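Local structure of CocE/NonD family hydrolase (Staphylococcus aureus subsp. aureus COL, 3III) at residues 111-116 / 311-316; 196-201 / 246-251; 203-208 / 531-536. The protein probably hydrolyses ester or amide bonds, as a CocE/NonD family enzyme that joins an alpha/beta-hydrolase domain to a C-terminal non-catalytic domain. All coordinates share one frame; numbering follows the deposited sequence.

Interaction 1: residues 111-116 / 311-316; sequences GFWVPN and RQKSFF
W113 points the benzene end of its indole at the helix of 311-316. The outer corner, CH2, rests 3.6 Å from K313 CA, so the ring meets the helix backbone itself. The same CH2 lies 3.7 Å from F316 CD2. The two rings are oblique, their planes 51° apart. Q312 reaches the other side of that corner. Its OE1 lies at the edge of the indole, near the ring plane and close to CZ2. One water joins the two polar groups. It accepts from W113 NE1 at 3.0 Å and donates to Q312 OE1 at 2.6 Å. Q312 OE1 also takes a hydrogen bond from N166 ND2, so this buried oxygen is gripped twice.

K313 covers the opposite flank of the contact. CG is anti to the backbone N (chi1 178°), and the chain runs straight out before it bends at chi3 and chi4. Its CD reaches the tip of F112, 3.8 Å from CZ. The same K313 CD lies 3.7 Å from the amide carbon CG of N116, whose side chain crosses the lysine at about a right angle. The K313 ammonium turns back to its own helix and forms a salt bridge with D317. F112 also packs on its neighbour in sequence. Its CD2 sits 3.5 Å above the W113 ring plane, toward the rim.

Both segments also pack on the central sheet. W113 touches V120 and N166, and F316 touches A188, I190 and N166. This is the helix-on-sheet layering of the alpha/beta-hydrolase fold, with the short helix 110-113 lying beside the long helix 306-319.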
# COMPACT_ATOMS: atom_id res chain seq x y z
N GLY A 111 0.67 22.83 -9.01
CA GLY A 111 -0.28 23.90 -8.76
C GLY A 111 -0.54 24.09 -7.25
O GLY A 111 -1.09 25.14 -6.85
N PHE A 112 -0.15 23.10 -6.45
CA PHE A 112 -0.24 23.27 -4.95
C PHE A 112 1.11 23.67 -4.41
O PHE A 112 1.22 24.61 -3.62
CB PHE A 112 -0.75 21.98 -4.25
CG PHE A 112 -0.66 22.04 -2.73
CD1 PHE A 112 -1.50 22.87 -2.03
CD2 PHE A 112 0.30 21.35 -2.03
CE1 PHE A 112 -1.43 22.99 -0.66
CE2 PHE A 112 0.38 21.48 -0.65
CZ PHE A 112 -0.48 22.29 0.04
N TRP A 113 2.16 22.99 -4.82
CA TRP A 113 3.45 23.19 -4.17
C TRP A 113 4.16 24.44 -4.64
O TRP A 113 4.69 25.18 -3.81
CB TRP A 113 4.35 21.97 -4.32
CG TRP A 113 3.82 20.81 -3.54
CD1 TRP A 113 3.09 19.79 -4.03
CD2 TRP A 113 3.94 20.58 -2.14
NE1 TRP A 113 2.77 18.91 -3.04
CE2 TRP A 113 3.27 19.38 -1.86
CE3 TRP A 113 4.57 21.26 -1.10
CZ2 TRP A 113 3.22 18.85 -0.60
CZ3 TRP A 113 4.51 20.75 0.15
CH2 TRP A 113 3.83 19.56 0.41
N VAL A 114 4.18 24.69 -5.93
CA VAL A 114 4.94 25.81 -6.45
C VAL A 114 4.44 27.18 -5.97
O VAL A 114 5.25 28.02 -5.65
CB VAL A 114 5.18 25.73 -7.97
CG1 VAL A 114 5.99 26.93 -8.43
CG2 VAL A 114 5.98 24.47 -8.28
N PRO A 115 3.14 27.41 -5.86
CA PRO A 115 2.68 28.69 -5.31
C PRO A 115 3.06 28.87 -3.85
O PRO A 115 3.11 29.98 -3.36
CB PRO A 115 1.19 28.64 -5.46
CG PRO A 115 1.00 27.77 -6.64
CD PRO A 115 2.02 26.69 -6.49
N ASN A 116 3.34 27.78 -3.18
CA ASN A 116 3.84 27.84 -1.77
C ASN A 116 5.39 27.94 -1.72
O ASN A 116 6.01 27.70 -0.66
CB ASN A 116 3.34 26.63 -1.00
CG ASN A 116 1.89 26.73 -0.62
OD1 ASN A 116 1.00 25.96 -1.06
ND2 ASN A 116 1.61 27.68 0.18
N ARG A 311 -1.28 18.86 5.63
CA ARG A 311 -0.47 18.05 6.55
C ARG A 311 0.93 17.81 5.94
O ARG A 311 1.96 18.01 6.62
CB ARG A 311 -1.22 16.73 6.84
CG ARG A 311 -0.48 15.72 7.75
CD ARG A 311 -1.05 14.31 7.64
NE ARG A 311 -2.48 14.29 7.48
CZ ARG A 311 -3.36 14.38 8.47
NH1 ARG A 311 -2.88 14.49 9.70
NH2 ARG A 311 -4.70 14.41 8.22
N GLN A 312 0.93 17.41 4.69
CA GLN A 312 2.19 17.21 3.90
C GLN A 312 3.03 18.47 3.93
O GLN A 312 4.25 18.42 4.11
CB GLN A 312 1.92 16.83 2.45
CG GLN A 312 1.23 15.46 2.19
CD GLN A 312 0.70 15.36 0.75
OE1 GLN A 312 1.39 15.72 -0.21
NE2 GLN A 312 -0.50 14.83 0.60
N LYS A 313 2.36 19.61 3.73
CA LYS A 313 3.05 20.89 3.64
C LYS A 313 3.61 21.29 5.02
O LYS A 313 4.69 21.82 5.11
CB LYS A 313 2.10 21.99 3.07
CG LYS A 313 2.75 23.43 2.99
CD LYS A 313 1.75 24.44 2.30
CE LYS A 313 1.35 25.54 3.24
NZ LYS A 313 2.57 26.31 3.87
N SER A 314 2.87 21.01 6.10
CA SER A 314 3.36 21.35 7.41
C SER A 314 4.67 20.55 7.72
O SER A 314 5.63 21.12 8.24
CB SER A 314 2.28 21.13 8.48
OG SER A 314 2.89 21.35 9.77
N PHE A 315 4.68 19.29 7.34
CA PHE A 315 5.85 18.39 7.52
C PHE A 315 7.02 18.90 6.69
O PHE A 315 8.13 19.06 7.21
CB PHE A 315 5.43 16.99 7.11
CG PHE A 315 6.52 15.96 7.07
CD1 PHE A 315 7.11 15.47 8.24
CD2 PHE A 315 6.91 15.42 5.85
CE1 PHE A 315 8.08 14.47 8.18
CE2 PHE A 315 7.88 14.42 5.78
CZ PHE A 315 8.47 13.94 6.97
N PHE A 316 6.76 19.24 5.44
CA PHE A 316 7.83 19.73 4.57
C PHE A 316 8.29 21.15 4.94
O PHE A 316 9.45 21.46 4.75
CB PHE A 316 7.44 19.68 3.09
CG PHE A 316 7.68 18.34 2.40
CD1 PHE A 316 8.30 17.27 3.01
CD2 PHE A 316 7.24 18.17 1.08
CE1 PHE A 316 8.51 16.05 2.32
CE2 PHE A 316 7.50 17.02 0.37
CZ PHE A 316 8.12 15.93 1.01
O HOH W 1 1.19 16.37 -2.76

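Interaction 2: residues 196-201 / 246-251; sequences NDMYRE and DFWKQR
M198 and R251 bring the two backbones together, their CA atoms 5.9 Å apart. Both segments belong to the helical insertion between strands 186-192 and 262-267 of the alpha/beta-hydrolase fold. D197 is the N-cap of helix 198-203. M198 N, in the first turn, donates to R251 O at 3.2 Å in a nearly straight bond (169°). A water serves the next amide. It accepts from Y199 N and donates to D197 OD1 and W248 O, tying the start of helix 198-203 to the backbone of W248.

W248 is the central side chain. Selenomethionine M198 puts CB 3.7 Å from W248 CZ3, and its selenium lies beside R251, 3.8 Å from NE. The R251 guanidinium continues to E232, by a salt bridge, and to P137 O. Y199 has CG anti to its backbone N (chi1 -177°), with CB and CD1 both against the pyrrole part of W248. The two ring planes are 57° apart. H241 O accepts from W248 NE1, and P242 O is bonded to Y199 OH. The indole is held from both faces: Y199 CD1 lies 3.3 Å above one, near the rim, and F247 CE2 lies 3.6 Å above the other, over its centre.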
# COMPACT_ATOMS: atom_id res chain seq x y z
N ASN A 196 6.79 -2.51 0.04
CA ASN A 196 8.23 -2.59 -0.04
C ASN A 196 8.82 -4.01 0.03
O ASN A 196 10.01 -4.17 0.18
CB ASN A 196 8.83 -1.66 0.99
CG ASN A 196 8.23 -1.83 2.33
OD1 ASN A 196 8.31 -2.89 2.90
ND2 ASN A 196 7.55 -0.79 2.81
N ASP A 197 7.97 -5.04 -0.11
CA ASP A 197 8.37 -6.44 -0.19
C ASP A 197 7.50 -7.11 -1.23
O ASP A 197 6.40 -7.53 -0.95
CB ASP A 197 8.23 -7.12 1.17
CG ASP A 197 8.73 -8.59 1.18
OD1 ASP A 197 8.89 -9.22 0.09
OD2 ASP A 197 8.87 -9.13 2.32
N MSE A 198 7.97 -7.14 -2.46
CA MSE A 198 7.14 -7.57 -3.57
C MSE A 198 6.63 -8.98 -3.40
O MSE A 198 5.48 -9.25 -3.74
CB MSE A 198 7.89 -7.47 -4.91
CG MSE A 198 8.03 -6.09 -5.39
SE MSE A 198 8.95 -6.00 -7.16
CE MSE A 198 7.45 -6.83 -8.25
N TYR A 199 7.49 -9.89 -2.94
CA TYR A 199 7.05 -11.27 -2.79
C TYR A 199 5.82 -11.41 -1.86
O TYR A 199 4.92 -12.18 -2.12
CB TYR A 199 8.20 -12.14 -2.25
CG TYR A 199 7.79 -13.54 -2.16
CD1 TYR A 199 7.86 -14.38 -3.28
CD2 TYR A 199 7.27 -14.05 -0.98
CE1 TYR A 199 7.40 -15.74 -3.20
CE2 TYR A 199 6.84 -15.34 -0.90
CZ TYR A 199 6.91 -16.20 -2.00
OH TYR A 199 6.43 -17.50 -1.88
N ARG A 200 5.80 -10.68 -0.76
CA ARG A 200 4.78 -10.83 0.24
C ARG A 200 3.60 -9.97 -0.00
O ARG A 200 2.56 -10.18 0.66
CB ARG A 200 5.32 -10.55 1.65
CG ARG A 200 6.17 -11.69 2.19
CD ARG A 200 6.70 -11.37 3.63
NE ARG A 200 7.53 -12.49 4.08
CZ ARG A 200 8.77 -12.71 3.69
NH1 ARG A 200 9.36 -11.86 2.86
NH2 ARG A 200 9.42 -13.79 4.12
N GLU A 201 3.73 -8.95 -0.86
CA GLU A 201 2.74 -7.88 -0.90
C GLU A 201 1.98 -7.73 -2.20
O GLU A 201 0.85 -7.28 -2.15
CB GLU A 201 3.30 -6.55 -0.38
CG GLU A 201 3.79 -6.80 1.07
CD GLU A 201 4.65 -5.75 1.72
OE1 GLU A 201 5.13 -4.82 1.03
OE2 GLU A 201 4.88 -5.90 2.97
N ASP A 246 16.76 -15.80 -3.54
CA ASP A 246 17.66 -14.66 -3.69
C ASP A 246 17.07 -13.57 -4.60
O ASP A 246 17.30 -12.38 -4.39
CB ASP A 246 19.01 -15.10 -4.31
CG ASP A 246 19.84 -15.97 -3.37
OD1 ASP A 246 19.46 -16.07 -2.17
OD2 ASP A 246 20.89 -16.55 -3.81
N PHE A 247 16.38 -13.98 -5.66
CA PHE A 247 15.67 -13.02 -6.52
C PHE A 247 14.74 -12.08 -5.75
O PHE A 247 14.87 -10.83 -5.85
CB PHE A 247 14.87 -13.76 -7.62
CG PHE A 247 14.11 -12.82 -8.50
CD1 PHE A 247 14.73 -12.23 -9.59
CD2 PHE A 247 12.79 -12.49 -8.20
CE1 PHE A 247 14.05 -11.34 -10.38
CE2 PHE A 247 12.10 -11.59 -8.99
CZ PHE A 247 12.73 -11.02 -10.09
N TRP A 248 13.81 -12.66 -5.00
CA TRP A 248 12.84 -11.86 -4.27
C TRP A 248 13.42 -11.13 -3.07
O TRP A 248 12.90 -10.08 -2.70
CB TRP A 248 11.62 -12.69 -3.83
CG TRP A 248 10.69 -13.07 -4.98
CD1 TRP A 248 10.39 -14.33 -5.41
CD2 TRP A 248 10.03 -12.18 -5.87
NE1 TRP A 248 9.49 -14.27 -6.45
CE2 TRP A 248 9.27 -12.97 -6.76
CE3 TRP A 248 9.93 -10.79 -5.96
CZ2 TRP A 248 8.45 -12.39 -7.77
CZ3 TRP A 248 9.14 -10.24 -6.97
CH2 TRP A 248 8.45 -11.04 -7.87
N LYS A 249 14.47 -11.69 -2.43
CA LYS A 249 15.13 -10.98 -1.34
C LYS A 249 15.69 -9.63 -1.79
O LYS A 249 15.71 -8.68 -1.03
CB LYS A 249 16.24 -11.84 -0.69
CG LYS A 249 15.69 -13.02 0.13
CD LYS A 249 16.75 -14.07 0.54
CE LYS A 249 16.09 -15.19 1.32
NZ LYS A 249 17.09 -16.15 1.80
N GLN A 250 16.13 -9.54 -3.04
CA GLN A 250 16.58 -8.26 -3.61
C GLN A 250 15.43 -7.29 -3.89
O GLN A 250 15.70 -6.11 -4.25
CB GLN A 250 17.33 -8.50 -4.90
CG GLN A 250 18.61 -9.25 -4.69
CD GLN A 250 19.29 -9.53 -5.98
OE1 GLN A 250 19.72 -8.61 -6.67
NE2 GLN A 250 19.42 -10.80 -6.34
N ARG A 251 14.18 -7.73 -3.70
CA ARG A 251 12.99 -6.87 -3.87
C ARG A 251 12.21 -6.61 -2.57
O ARG A 251 11.04 -6.18 -2.58
CB ARG A 251 12.04 -7.38 -4.96
CG ARG A 251 12.70 -7.77 -6.30
CD ARG A 251 13.37 -6.59 -6.96
NE ARG A 251 12.60 -6.01 -8.07
CZ ARG A 251 12.60 -6.46 -9.32
NH1 ARG A 251 13.30 -7.58 -9.64
NH2 ARG A 251 11.90 -5.85 -10.26
O HOH W 2 10.27 -9.32 -2.25

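Interaction 3: residues 203-208 / 531-536; sequences AFHGGI and YEHEET
Y531 meets H205 through its CB, which lies 3.8 Å from H205 CE1. The two side chains cross at about a right angle, and the tyrosine ring is oblique to the imidazole. The backbone N of E532 bonds to D210 OD1, just beyond the hairpin.

H533 carries the contact. Its NE2 and H205 ND1 are hydrogen-bonded at 2.7 Å, and either could be the donor. The two imidazoles meet rim to rim with their planes 72° apart. Each nitrogen lies at the edge of the partner ring, near its plane. The far nitrogens are also engaged: H533 ND1 with E517, and H205 NE2 with G272 O. Both rings are therefore fixed in rotation. The E517 carboxylate would be expected to raise the proton affinity of H533. The H533 ring also packs on I208. Its CD2 lies 3.8 Å from I208 CG2, with I208 O at the ring edge, 3.7 Å from the same carbon.

E534 N bonds to T211 OG1. E535 O comes only loosely near I208 CG2, and the E535 carboxylate forms a salt bridge with R215.

On the other side, H205 and I208 are the ends of a type I' turn. Their backbones pair twice, with H205 N to I208 O at 2.8 Å and I208 N to H205 O at 2.9 Å. G206 and G207 fill the turn with positive phi. W456 stacks on H205 and also meets H533 and I208. H205, Y531 and H533 form an aromatic cluster where a tight beta hairpin of the hydrolase part meets a long loop of the C-terminal beta domain.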
# COMPACT_ATOMS: atom_id res chain seq x y z
N ALA A 203 3.24 -9.85 -5.62
CA ALA A 203 3.49 -11.05 -6.47
C ALA A 203 2.76 -12.31 -5.95
O ALA A 203 2.27 -13.14 -6.71
CB ALA A 203 5.04 -11.30 -6.67
N PHE A 204 2.70 -12.44 -4.62
CA PHE A 204 2.06 -13.56 -3.97
C PHE A 204 1.43 -13.08 -2.68
O PHE A 204 1.94 -12.20 -2.00
CB PHE A 204 3.05 -14.70 -3.59
CG PHE A 204 3.91 -15.19 -4.75
CD1 PHE A 204 3.58 -16.35 -5.49
CD2 PHE A 204 5.06 -14.49 -5.10
CE1 PHE A 204 4.33 -16.76 -6.57
CE2 PHE A 204 5.84 -14.93 -6.14
CZ PHE A 204 5.46 -16.05 -6.89
N HIS A 205 0.32 -13.66 -2.34
CA HIS A 205 -0.25 -13.44 -1.01
C HIS A 205 -0.18 -14.73 -0.24
O HIS A 205 -0.79 -15.70 -0.61
CB HIS A 205 -1.67 -12.96 -1.12
CG HIS A 205 -1.80 -11.69 -1.86
ND1 HIS A 205 -2.32 -11.63 -3.13
CD2 HIS A 205 -1.41 -10.43 -1.54
CE1 HIS A 205 -2.28 -10.37 -3.54
NE2 HIS A 205 -1.75 -9.63 -2.60
N GLY A 206 0.62 -14.74 0.84
CA GLY A 206 0.78 -16.00 1.59
C GLY A 206 1.35 -17.11 0.74
O GLY A 206 1.12 -18.29 1.02
N GLY A 207 2.13 -16.75 -0.28
CA GLY A 207 2.61 -17.77 -1.19
C GLY A 207 1.69 -18.09 -2.38
O GLY A 207 2.08 -18.88 -3.27
N ILE A 208 0.47 -17.54 -2.40
CA ILE A 208 -0.48 -17.85 -3.51
C ILE A 208 -0.26 -16.73 -4.56
O ILE A 208 -0.47 -15.56 -4.23
CB ILE A 208 -1.96 -17.82 -3.05
CG1 ILE A 208 -2.19 -18.66 -1.79
CG2 ILE A 208 -2.94 -18.26 -4.20
CD1 ILE A 208 -3.66 -18.53 -1.19
N TYR A 531 -6.56 -7.85 -7.04
CA TYR A 531 -5.91 -9.19 -6.98
C TYR A 531 -6.90 -10.25 -7.45
O TYR A 531 -8.12 -10.06 -7.32
CB TYR A 531 -5.33 -9.50 -5.58
CG TYR A 531 -6.34 -9.30 -4.46
CD1 TYR A 531 -7.47 -10.10 -4.36
CD2 TYR A 531 -6.17 -8.28 -3.52
CE1 TYR A 531 -8.40 -9.92 -3.32
CE2 TYR A 531 -7.10 -8.08 -2.47
CZ TYR A 531 -8.23 -8.89 -2.40
OH TYR A 531 -9.12 -8.69 -1.32
N GLU A 532 -6.37 -11.32 -8.07
CA GLU A 532 -7.09 -12.57 -8.30
C GLU A 532 -6.14 -13.72 -7.94
O GLU A 532 -4.91 -13.53 -7.89
CB GLU A 532 -7.56 -12.65 -9.75
CG GLU A 532 -8.60 -11.61 -10.09
CD GLU A 532 -9.06 -11.62 -11.56
OE1 GLU A 532 -8.74 -12.54 -12.32
OE2 GLU A 532 -9.73 -10.65 -11.93
N HIS A 533 -6.70 -14.89 -7.68
CA HIS A 533 -5.89 -16.04 -7.35
C HIS A 533 -6.43 -17.27 -8.08
O HIS A 533 -6.96 -18.19 -7.46
CB HIS A 533 -5.82 -16.22 -5.80
CG HIS A 533 -5.29 -15.00 -5.08
ND1 HIS A 533 -6.11 -14.02 -4.57
CD2 HIS A 533 -4.03 -14.62 -4.79
CE1 HIS A 533 -5.37 -13.07 -4.02
NE2 HIS A 533 -4.11 -13.40 -4.15
N GLU A 534 -6.33 -17.27 -9.39
CA GLU A 534 -6.95 -18.30 -10.20
C GLU A 534 -6.04 -19.50 -10.45
O GLU A 534 -6.45 -20.46 -11.10
CB GLU A 534 -7.40 -17.72 -11.54
CG GLU A 534 -8.41 -16.60 -11.43
CD GLU A 534 -9.81 -17.06 -11.21
OE1 GLU A 534 -10.30 -17.97 -11.90
OE2 GLU A 534 -10.45 -16.48 -10.33
N GLU A 535 -4.79 -19.45 -9.98
CA GLU A 535 -3.91 -20.61 -10.06
C GLU A 535 -3.76 -21.21 -8.67
O GLU A 535 -2.94 -20.75 -7.87
CB GLU A 535 -2.55 -20.21 -10.68
CG GLU A 535 -2.69 -19.94 -12.16
CD GLU A 535 -1.51 -19.21 -12.79
OE1 GLU A 535 -0.44 -19.07 -12.15
OE2 GLU A 535 -1.64 -18.77 -13.95
N THR A 536 -4.58 -22.23 -8.40
CA THR A 536 -4.77 -22.79 -7.05
C THR A 536 -4.27 -24.24 -7.01
O THR A 536 -4.35 -24.94 -8.01
CB THR A 536 -6.29 -22.77 -6.63
OG1 THR A 536 -6.41 -23.21 -5.29
CG2 THR A 536 -7.10 -23.73 -7.51

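Overall arrangement
Interactions 2 and 3 are neighbours, with centres 15 Å apart. Helix 198-203 runs straight into the hairpin of interaction 3. M198 O and A203 N probably form a hydrogen bond at 3.0 Å, and Y199 CE1 packs 3.3 Å from F204 CD2. Interaction 2 packs within the insertion, and interaction 3 joins it to the C-terminal domain. A bound palmitic acid lies about 11 Å from the side chain of M198 and about 12 Å from that of Y531, so neither contact is at the ligand. Interaction 1 is remote, its centre 33 Å from that of interaction 2 and 39 Å from that of interaction 3. Along the chain it encloses interaction 2, and interaction 3 crosses both.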